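Local coordinates for nitrate transport protein (Xanthomonas axonopodis pv. citri, PDB 3KSX), which binds alkanesulfonates, here with MOPS in the site, and probably hands them to a membrane transporter as a periplasmic binding protein, at residues 42-47 with 239-244; 80-85 with 230-235; 101-106 with 219-224; 251-256 with 262-267. All coordinates share one frame; numbering follows the deposited sequence. Where two conformers were deposited one is given.

Interaction 1 of 4, residues 42-47 with 239-244; sequences LVLAKQ and DGLLER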
# COMPACT_ATOMS: atom_id res chain seq x y z
N LEU A 42 -5.22 -7.53 6.77
CA LEU A 42 -6.52 -6.88 6.97
C LEU A 42 -7.62 -7.78 6.51
O LEU A 42 -8.72 -7.79 7.10
CB LEU A 42 -6.59 -5.54 6.23
CG LEU A 42 -5.49 -4.54 6.66
CD1 LEU A 42 -5.78 -3.19 6.10
CD2 LEU A 42 -5.40 -4.48 8.16
N VAL A 43 -7.36 -8.50 5.41
CA VAL A 43 -8.24 -9.59 4.96
C VAL A 43 -8.46 -10.59 6.11
O VAL A 43 -9.62 -10.97 6.38
CB VAL A 43 -7.75 -10.30 3.60
CG1 VAL A 43 -8.61 -11.50 3.24
CG2 VAL A 43 -7.72 -9.30 2.41
N LEU A 44 -7.39 -11.00 6.81
CA LEU A 44 -7.57 -11.91 7.95
C LEU A 44 -8.33 -11.26 9.08
O LEU A 44 -9.21 -11.90 9.65
CB LEU A 44 -6.26 -12.48 8.47
CG LEU A 44 -5.74 -13.51 7.48
CD1 LEU A 44 -4.42 -13.93 7.96
CD2 LEU A 44 -6.69 -14.71 7.24
N ALA A 45 -7.98 -10.03 9.43
CA ALA A 45 -8.76 -9.30 10.43
C ALA A 45 -10.23 -9.26 10.08
O ALA A 45 -11.07 -9.52 10.92
CB ALA A 45 -8.19 -7.89 10.71
N LYS A 46 -10.55 -8.93 8.83
CA LYS A 46 -11.91 -8.92 8.35
C LYS A 46 -12.55 -10.32 8.54
O LYS A 46 -13.59 -10.44 9.18
CB LYS A 46 -11.99 -8.41 6.90
CG LYS A 46 -13.39 -8.30 6.34
CD LYS A 46 -13.42 -7.62 4.96
CE LYS A 46 -14.84 -7.69 4.39
NZ LYS A 46 -15.50 -9.01 4.62
N GLN A 47 -11.92 -11.37 8.04
CA GLN A 47 -12.60 -12.65 8.02
C GLN A 47 -12.70 -13.24 9.41
O GLN A 47 -13.71 -13.93 9.71
CB GLN A 47 -11.98 -13.65 7.03
CG GLN A 47 -11.72 -13.15 5.60
CD GLN A 47 -12.84 -12.27 5.00
OE1 GLN A 47 -14.03 -12.58 5.10
NE2 GLN A 47 -12.43 -11.15 4.36
N ASP A 239 -1.55 -9.01 11.94
CA ASP A 239 -0.37 -9.19 11.10
C ASP A 239 0.38 -10.45 11.53
O ASP A 239 0.99 -11.13 10.71
CB ASP A 239 0.58 -8.01 11.15
CG ASP A 239 1.73 -8.18 10.14
OD1 ASP A 239 1.48 -8.04 8.92
OD2 ASP A 239 2.86 -8.51 10.56
N GLY A 240 0.32 -10.71 12.84
CA GLY A 240 1.01 -11.84 13.45
C GLY A 240 0.46 -13.14 12.92
O GLY A 240 1.18 -14.10 12.81
N LEU A 241 -0.82 -13.16 12.57
CA LEU A 241 -1.44 -14.34 11.92
C LEU A 241 -0.67 -15.01 10.77
O LEU A 241 -0.68 -16.24 10.60
CB LEU A 241 -2.83 -13.97 11.41
CG LEU A 241 -3.85 -13.78 12.54
CD1 LEU A 241 -5.27 -13.71 12.04
CD2 LEU A 241 -3.66 -14.92 13.57
N LEU A 242 -0.05 -14.20 9.94
CA LEU A 242 0.74 -14.70 8.81
C LEU A 242 1.95 -15.54 9.21
O LEU A 242 2.43 -16.36 8.41
CB LEU A 242 1.22 -13.52 7.95
CG LEU A 242 0.18 -12.58 7.35
CD1 LEU A 242 0.88 -11.32 6.79
CD2 LEU A 242 -0.67 -13.29 6.34
N GLU A 243 2.48 -15.29 10.42
CA GLU A 243 3.53 -16.13 11.03
C GLU A 243 2.97 -17.17 12.03
O GLU A 243 3.16 -18.38 11.83
CB GLU A 243 4.56 -15.25 11.73
CG GLU A 243 5.44 -14.46 10.77
CD GLU A 243 6.70 -15.22 10.31
OE1 GLU A 243 6.75 -16.49 10.42
OE2 GLU A 243 7.64 -14.52 9.83
N ARG A 244 2.29 -16.69 13.08
CA ARG A 244 1.70 -17.61 14.12
C ARG A 244 0.69 -18.64 13.60
O ARG A 244 0.47 -19.69 14.25
CB ARG A 244 1.12 -16.83 15.33
CG ARG A 244 -0.03 -15.83 15.08
CD ARG A 244 -0.65 -15.38 16.43
NE ARG A 244 -1.06 -13.97 16.44
CZ ARG A 244 -0.23 -12.93 16.56
NH1 ARG A 244 1.10 -13.11 16.66
NH2 ARG A 244 -0.70 -11.69 16.58
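L44 of helix 40-48 meets L241 and L242 of helix 225-244; within the two segments the nearest CA atoms, those of L44 and L241, are 7.7 Å apart. The tight part is a small knot of leucine carbons. L44 CD1 reaches L241 CB at 3.8 Å, while L241 CD1 returns to L44 CB at 3.9 Å, so each side chain lays a methyl against the base of the other as they cross at a slant. With CG beside the backbone N (chi1 -58°), L242 swings its end back into the interface although its CB does not head there, and its CD2 stands 4.1 Å from L44 CD1. Leucine suits all three places: a branched apolar end can fill the space between two helices without asking for a polar partner. S249 and T252 of helix 246-257 close over L44 from another side.

The opposite flank of 239-244 is looser and faces solvent, with E243 and R244 both exposed. Here the helix is kinked, and G240 O takes both E243 N and R244 N, at 3.0 and 2.8 Å. The R244 guanidinium folds back so that G240 CA sits 3.2 Å above its plane, toward the rim, an approach eased by the bare glycine. On the 42-47 side, K46 and Q47 are partly exposed and take no part in the contact. Leucine-lined helix-on-helix packing of this kind joins the first helix of the chain to the late helices of the first lobe in a type II periplasmic-binding-protein fold.

Interaction 2 of 4, residues 80-85 with 230-235; sequences IDLGGA and QVMGTL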
# COMPACT_ATOMS: atom_id res chain seq x y z
N ILE A 80 -15.19 6.79 4.47
CA ILE A 80 -14.56 5.96 5.52
C ILE A 80 -13.90 6.95 6.47
O ILE A 80 -13.68 8.10 6.10
CB ILE A 80 -13.51 5.00 4.91
CG1 ILE A 80 -12.40 5.79 4.13
CG2 ILE A 80 -14.21 3.87 4.09
CD1 ILE A 80 -11.25 4.87 3.70
N ASP A 81 -13.46 6.50 7.62
CA ASP A 81 -12.86 7.36 8.61
C ASP A 81 -11.46 6.89 9.01
O ASP A 81 -10.74 7.59 9.71
CB ASP A 81 -13.77 7.38 9.81
CG ASP A 81 -14.99 8.17 9.55
OD1 ASP A 81 -14.94 9.04 8.69
OD2 ASP A 81 -15.99 7.95 10.18
N LEU A 82 -11.10 5.67 8.57
CA LEU A 82 -9.82 5.05 8.86
C LEU A 82 -9.46 4.12 7.71
O LEU A 82 -10.36 3.44 7.16
CB LEU A 82 -9.91 4.24 10.17
CG LEU A 82 -8.67 3.61 10.80
CD1 LEU A 82 -7.57 4.62 11.14
CD2 LEU A 82 -9.09 2.95 12.10
N GLY A 83 -8.19 4.05 7.32
CA GLY A 83 -7.84 3.08 6.25
C GLY A 83 -6.34 2.93 6.09
O GLY A 83 -5.58 3.79 6.56
N GLY A 84 -5.91 1.81 5.49
CA GLY A 84 -4.48 1.54 5.29
C GLY A 84 -4.02 1.81 3.90
O GLY A 84 -4.67 1.38 2.91
N ALA A 85 -2.86 2.40 3.77
CA ALA A 85 -2.34 2.66 2.42
C ALA A 85 -0.84 2.70 2.47
O ALA A 85 -0.25 2.74 3.57
CB ALA A 85 -2.84 3.98 1.95
N GLN A 230 -6.62 1.43 20.24
CA GLN A 230 -7.00 0.04 20.45
C GLN A 230 -7.26 -0.67 19.15
O GLN A 230 -6.88 -1.84 19.02
CB GLN A 230 -8.23 -0.06 21.32
CG GLN A 230 -7.83 0.10 22.78
CD GLN A 230 -8.88 0.81 23.55
OE1 GLN A 230 -10.08 0.55 23.38
NE2 GLN A 230 -8.46 1.76 24.38
N VAL A 231 -7.88 0.01 18.17
CA VAL A 231 -8.03 -0.53 16.81
C VAL A 231 -6.67 -0.94 16.23
O VAL A 231 -6.51 -2.09 15.77
CB VAL A 231 -8.77 0.47 15.88
CG1 VAL A 231 -8.76 -0.02 14.45
CG2 VAL A 231 -10.27 0.64 16.32
N MET A 232 -5.71 -0.01 16.29
CA MET A 232 -4.35 -0.25 15.77
C MET A 232 -3.77 -1.43 16.50
O MET A 232 -3.16 -2.29 15.88
CB MET A 232 -3.38 0.89 16.03
CG MET A 232 -3.67 2.24 15.37
SD MET A 232 -3.65 2.07 13.59
CE MET A 232 -5.38 1.76 13.13
N GLY A 233 -3.97 -1.47 17.83
CA GLY A 233 -3.57 -2.67 18.62
C GLY A 233 -4.03 -4.00 18.08
O GLY A 233 -3.29 -4.96 18.06
N THR A 234 -5.29 -4.07 17.67
CA THR A 234 -5.89 -5.30 17.19
C THR A 234 -5.40 -5.59 15.77
O THR A 234 -5.17 -6.75 15.40
CB THR A 234 -7.47 -5.20 17.27
OG1 THR A 234 -7.83 -5.02 18.62
CG2 THR A 234 -8.18 -6.46 16.79
N LEU A 235 -5.18 -4.55 14.98
CA LEU A 235 -4.66 -4.80 13.65
C LEU A 235 -3.18 -5.24 13.73
O LEU A 235 -2.67 -5.96 12.83
CB LEU A 235 -4.85 -3.55 12.78
CG LEU A 235 -6.30 -3.14 12.53
CD1 LEU A 235 -6.31 -2.03 11.56
CD2 LEU A 235 -7.07 -4.35 11.94
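L82, at the start of strand 82-86, and V231, on helix 225-244, have their CA atoms 9.9 Å apart, the spacing of a helix laid over the face of a sheet. The sheet is that of one lobe of the type II periplasmic-binding-protein fold, with strand order 2-1-3-5-4, and strand 82-86 is its middle member, flanked by strands 30-36 and 212-217. L82 bonds through its backbone to G34 on one neighbour, and G83 to L215 on the other, so the leucine rises from a firmly held strand. Its CG lies opposite the backbone N (chi1 -173°), which sends the forked end out toward the helix. There V231 and M232 receive it in different ways. V231 slides past L82 in the opposite sense, bringing CG1 within 3.8 Å of L82 CD2. M232 comes tip to tip: its CB does not aim at the strand, but bends at chi2 (-62°) and chi3 (93°) carry the terminal methyl over. A flexible, unbranched thioether can make that detour, whereas compact valine fits where the helix is already near. F214 and V276 also pack against M232, and F55 against V231, leaving the group inside an apolar core. M232 CE thus settles over the fork of L82, 4.0 Å from CD2 and 4.1 Å from CD1.

Interaction 3 of 4, residues 101-106 with 219-224; sequences LYVGWV and RYATAW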
# COMPACT_ATOMS: atom_id res chain seq x y z
N LEU A 101 -4.88 12.54 9.34
CA LEU A 101 -3.83 12.29 10.26
C LEU A 101 -3.16 10.94 9.92
O LEU A 101 -3.85 10.05 9.46
CB LEU A 101 -4.45 12.20 11.69
CG LEU A 101 -4.90 13.50 12.32
CD1 LEU A 101 -5.60 13.12 13.67
CD2 LEU A 101 -3.74 14.50 12.54
N TYR A 102 -1.86 10.82 10.20
CA TYR A 102 -1.15 9.52 10.19
C TYR A 102 -1.29 9.02 11.60
O TYR A 102 -0.83 9.69 12.49
CB TYR A 102 0.33 9.77 9.92
CG TYR A 102 0.67 10.28 8.54
CD1 TYR A 102 0.51 11.64 8.21
CD2 TYR A 102 1.18 9.42 7.59
CE1 TYR A 102 0.89 12.15 6.90
CE2 TYR A 102 1.56 9.88 6.32
CZ TYR A 102 1.37 11.22 5.96
OH TYR A 102 1.78 11.68 4.69
N VAL A 103 -1.85 7.81 11.82
CA VAL A 103 -2.14 7.38 13.18
C VAL A 103 -1.39 6.03 13.45
O VAL A 103 -1.36 5.49 14.56
CB VAL A 103 -3.71 7.24 13.41
CG1 VAL A 103 -4.40 8.63 13.15
CG2 VAL A 103 -4.31 6.10 12.44
N GLY A 104 -0.79 5.49 12.41
CA GLY A 104 -0.07 4.25 12.58
C GLY A 104 0.85 3.96 11.42
O GLY A 104 0.66 4.51 10.32
N TRP A 105 1.88 3.15 11.69
CA TRP A 105 2.94 2.90 10.66
C TRP A 105 3.13 1.41 10.45
O TRP A 105 3.14 0.67 11.45
CB TRP A 105 4.26 3.61 11.04
CG TRP A 105 5.48 3.12 10.26
CD1 TRP A 105 5.70 3.24 8.94
CD2 TRP A 105 6.57 2.32 10.77
NE1 TRP A 105 6.92 2.65 8.58
CE2 TRP A 105 7.44 2.05 9.68
CE3 TRP A 105 6.88 1.83 12.03
CZ2 TRP A 105 8.63 1.30 9.82
CZ3 TRP A 105 7.99 1.03 12.17
CH2 TRP A 105 8.88 0.78 11.06
N VAL A 106 3.28 1.02 9.17
CA VAL A 106 3.32 -0.36 8.74
C VAL A 106 4.73 -0.50 8.14
O VAL A 106 5.06 0.19 7.16
CB VAL A 106 2.30 -0.60 7.57
CG1 VAL A 106 2.42 -2.04 7.10
CG2 VAL A 106 0.82 -0.31 8.01
N ARG A 219 -11.20 14.62 12.58
CA ARG A 219 -12.34 14.59 13.53
C ARG A 219 -12.53 13.27 14.29
O ARG A 219 -12.76 13.25 15.48
CB ARG A 219 -13.61 14.96 12.81
CG ARG A 219 -13.62 16.43 12.47
CD ARG A 219 -14.84 16.81 11.59
NE ARG A 219 -15.14 18.25 11.68
CZ ARG A 219 -16.10 18.75 12.47
NH1 ARG A 219 -16.85 17.90 13.21
NH2 ARG A 219 -16.33 20.10 12.50
N TYR A 220 -12.40 12.15 13.59
CA TYR A 220 -12.70 10.86 14.23
C TYR A 220 -11.57 10.56 15.24
O TYR A 220 -11.87 10.06 16.30
CB TYR A 220 -12.82 9.76 13.17
CG TYR A 220 -13.41 8.42 13.63
CD1 TYR A 220 -14.79 8.19 13.62
CD2 TYR A 220 -12.56 7.39 14.03
CE1 TYR A 220 -15.31 6.95 14.01
CE2 TYR A 220 -13.07 6.13 14.38
CZ TYR A 220 -14.44 5.91 14.34
OH TYR A 220 -14.90 4.67 14.70
N ALA A 221 -10.30 10.80 14.87
CA ALA A 221 -9.18 10.46 15.73
C ALA A 221 -9.15 11.38 16.97
O ALA A 221 -8.82 10.96 18.09
CB ALA A 221 -7.83 10.55 14.92
N THR A 222 -9.55 12.63 16.78
CA THR A 222 -9.72 13.58 17.90
C THR A 222 -10.81 13.14 18.86
O THR A 222 -10.57 13.13 20.08
CB THR A 222 -9.96 14.96 17.34
OG1 THR A 222 -8.78 15.26 16.63
CG2 THR A 222 -10.14 16.02 18.44
N ALA A 223 -11.97 12.75 18.32
CA ALA A 223 -13.12 12.27 19.15
C ALA A 223 -12.90 10.95 19.87
O ALA A 223 -13.39 10.76 20.97
CB ALA A 223 -14.38 12.20 18.37
N TRP A 224 -12.13 10.07 19.25
CA TRP A 224 -12.08 8.65 19.65
C TRP A 224 -10.67 8.14 19.64
O TRP A 224 -10.41 7.06 19.09
CB TRP A 224 -12.89 7.83 18.65
CG TRP A 224 -14.33 8.29 18.49
CD1 TRP A 224 -14.92 8.87 17.36
CD2 TRP A 224 -15.37 8.27 19.49
NE1 TRP A 224 -16.23 9.16 17.60
CE2 TRP A 224 -16.53 8.81 18.90
CE3 TRP A 224 -15.43 7.81 20.81
CZ2 TRP A 224 -17.76 8.91 19.61
CZ3 TRP A 224 -16.65 7.91 21.52
CH2 TRP A 224 -17.79 8.43 20.91
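Strand 100-106 is an outermost strand of the five-stranded sheet in the first lobe, and its residues L101 and V103 pack on A221 of the short helix 218-223, which directly follows strand 212-217. The two CA atoms of L101 and A221 are 7.9 Å apart. A221 CB is the meeting point: L101 CD1 touches it at 3.6 Å, and V103 CG1 stands further off, at 4.3 Å. In L101 the CG is set beside the backbone N (chi1 -73°), and CD1 is the branch that reaches the helix. Alternate strand residues face the same way, which is why L101 and V103 both turn to the helix while Y102, between them, packs on P90 and L91 of helix 88-95. At V103 and G104 the strand has a classic beta bulge, two residues against one, F214. Y220, next to A221, is held by its hydroxyl, which is hydrogen-bonded to Q30 O, and W224 CD1 lies 3.8 Å above one face of its ring, toward the rim. The small alanine lets the helix sit close to the strand. With methyl groups alone in touch and no hydrogen bond between the segments, the join depends on shape and on excluding water, not on direction.

Interaction 4 of 4, residues 251-256 with 262-267; sequences KTLAQV and AVVERT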
# COMPACT_ATOMS: atom_id res chain seq x y z
N LYS A 251 -4.68 -21.01 3.57
CA LYS A 251 -5.90 -21.59 3.00
C LYS A 251 -7.02 -20.57 3.01
O LYS A 251 -7.78 -20.52 2.05
CB LYS A 251 -6.33 -22.93 3.62
CG LYS A 251 -6.88 -22.83 5.04
CD LYS A 251 -8.44 -22.78 5.13
CE LYS A 251 -8.93 -22.19 6.51
NZ LYS A 251 -8.05 -22.40 7.76
N THR A 252 -7.09 -19.72 4.05
CA THR A 252 -8.13 -18.67 4.15
C THR A 252 -7.99 -17.61 3.11
O THR A 252 -8.97 -17.28 2.45
CB THR A 252 -8.19 -18.00 5.55
OG1 THR A 252 -8.46 -19.00 6.54
CG2 THR A 252 -9.25 -16.88 5.60
N LEU A 253 -6.77 -17.05 2.99
CA LEU A 253 -6.42 -16.11 1.94
C LEU A 253 -6.64 -16.68 0.53
O LEU A 253 -7.13 -15.95 -0.34
CB LEU A 253 -4.98 -15.61 2.11
CG LEU A 253 -4.75 -14.88 3.44
CD1 LEU A 253 -3.25 -14.70 3.79
CD2 LEU A 253 -5.52 -13.53 3.44
N ALA A 254 -6.27 -17.95 0.32
CA ALA A 254 -6.52 -18.62 -0.94
C ALA A 254 -8.06 -18.61 -1.19
O ALA A 254 -8.53 -18.18 -2.24
CB ALA A 254 -5.95 -20.07 -0.89
N GLN A 255 -8.80 -19.03 -0.16
CA GLN A 255 -10.26 -19.17 -0.22
C GLN A 255 -10.89 -17.86 -0.61
O GLN A 255 -11.75 -17.83 -1.49
CB GLN A 255 -10.77 -19.57 1.15
CG GLN A 255 -12.05 -20.33 1.12
CD GLN A 255 -12.15 -21.27 2.31
OE1 GLN A 255 -11.31 -22.17 2.48
NE2 GLN A 255 -13.17 -21.06 3.17
N VAL A 256 -10.48 -16.80 0.07
CA VAL A 256 -11.05 -15.48 -0.10
C VAL A 256 -10.65 -14.85 -1.43
O VAL A 256 -11.50 -14.42 -2.20
CB VAL A 256 -10.68 -14.55 1.08
CG1 VAL A 256 -10.96 -13.11 0.75
CG2 VAL A 256 -11.42 -14.99 2.36
N ALA A 262 -0.27 -21.94 -3.67
CA ALA A 262 1.15 -21.69 -4.01
C ALA A 262 1.51 -20.22 -4.20
O ALA A 262 2.60 -19.82 -3.86
CB ALA A 262 1.53 -22.48 -5.24
N VAL A 263 0.58 -19.44 -4.75
CA VAL A 263 0.73 -18.01 -4.98
C VAL A 263 0.67 -17.31 -3.65
O VAL A 263 1.55 -16.53 -3.34
CB VAL A 263 -0.40 -17.50 -5.90
CG1 VAL A 263 -0.35 -16.01 -6.06
CG2 VAL A 263 -0.30 -18.15 -7.27
N VAL A 264 -0.34 -17.62 -2.84
CA VAL A 264 -0.43 -17.06 -1.49
C VAL A 264 0.82 -17.32 -0.65
O VAL A 264 1.37 -16.44 0.07
CB VAL A 264 -1.70 -17.60 -0.76
CG1 VAL A 264 -1.78 -16.97 0.62
CG2 VAL A 264 -2.89 -17.25 -1.52
N GLU A 265 1.26 -18.57 -0.70
CA GLU A 265 2.49 -18.93 -0.09
C GLU A 265 3.71 -18.04 -0.45
O GLU A 265 4.48 -17.64 0.41
CB GLU A 265 2.79 -20.34 -0.59
CG GLU A 265 2.57 -21.39 0.43
CD GLU A 265 3.89 -21.90 0.93
OE1 GLU A 265 4.83 -21.07 0.99
OE2 GLU A 265 4.00 -23.13 1.21
N ARG A 266 3.90 -17.82 -1.75
CA ARG A 266 4.95 -16.95 -2.30
C ARG A 266 4.80 -15.55 -1.73
O ARG A 266 5.79 -14.97 -1.29
CB ARG A 266 4.90 -16.94 -3.86
CG ARG A 266 6.26 -16.66 -4.53
CD ARG A 266 7.18 -17.93 -4.66
NE ARG A 266 7.07 -18.85 -3.52
CZ ARG A 266 7.93 -18.96 -2.49
NH1 ARG A 266 9.02 -18.20 -2.41
NH2 ARG A 266 7.67 -19.85 -1.53
N THR A 267 3.57 -15.04 -1.64
CA THR A 267 3.39 -13.68 -1.11
C THR A 267 3.85 -13.56 0.37
O THR A 267 4.40 -12.51 0.79
CB THR A 267 1.98 -13.08 -1.31
OG1 THR A 267 1.08 -13.65 -0.35
CG2 THR A 267 1.41 -13.23 -2.75
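V264 of helix 261-269 pushes its forked side chain against L253 and A254 of helix 246-257. Joined by a short turn, the two consecutive helices pack steeply across each other, much as in an alpha-alpha corner. In the first shell, V264 CG1 rests 3.8 Å from L253 CB, the two side chains crossing at about a right angle. The other branch, V264 CG2, lies over the backbone of the first helix, 3.9 Å from A254 N. Small A254 permits this: its CA is only 6.3 Å from that of V264, and its CB is a further neighbour of CG2, at 4.2 Å. Valine suits the opposite place, because its two methyls can straddle successive residues; CG1 opposite the backbone N (chi1 -179°) sets the fork across L253 and A254.

Further out, L253 also packs on S40 and V43 of helix 40-48. E265 makes a salt bridge with R246, linking the second helix to the start of the first, while its pairing with R266 is long. The T267 hydroxyl bends back along its own helix: T267 OG1 donates to V264 O at 2.8 Å, with a C=O...OG1 angle of 124° and OG1 tilted 19° from the carbonyl plane.

Helix 225-244 runs through interactions 1 and 2, whose centres are 13 Å apart; the segments touch where L235 CD2 packs 3.9 Å from A45 CB. Interactions 2 and 3 lie on the same sheet, centres 8 Å apart, with L82 CD1 3.8 Å from V103 CG2, so their apolar groups form one core. At the other end, interaction 4 continues interaction 1 through helix 40-48: V43 CG1 is 3.7 Å from L253 CD2. Interactions 3 and 4 are the extremes, with centres 31 Å apart. Together they trace a path from an edge strand to the outer helices. In this fold the ligand, here MOPS, binds in the cleft between lobes.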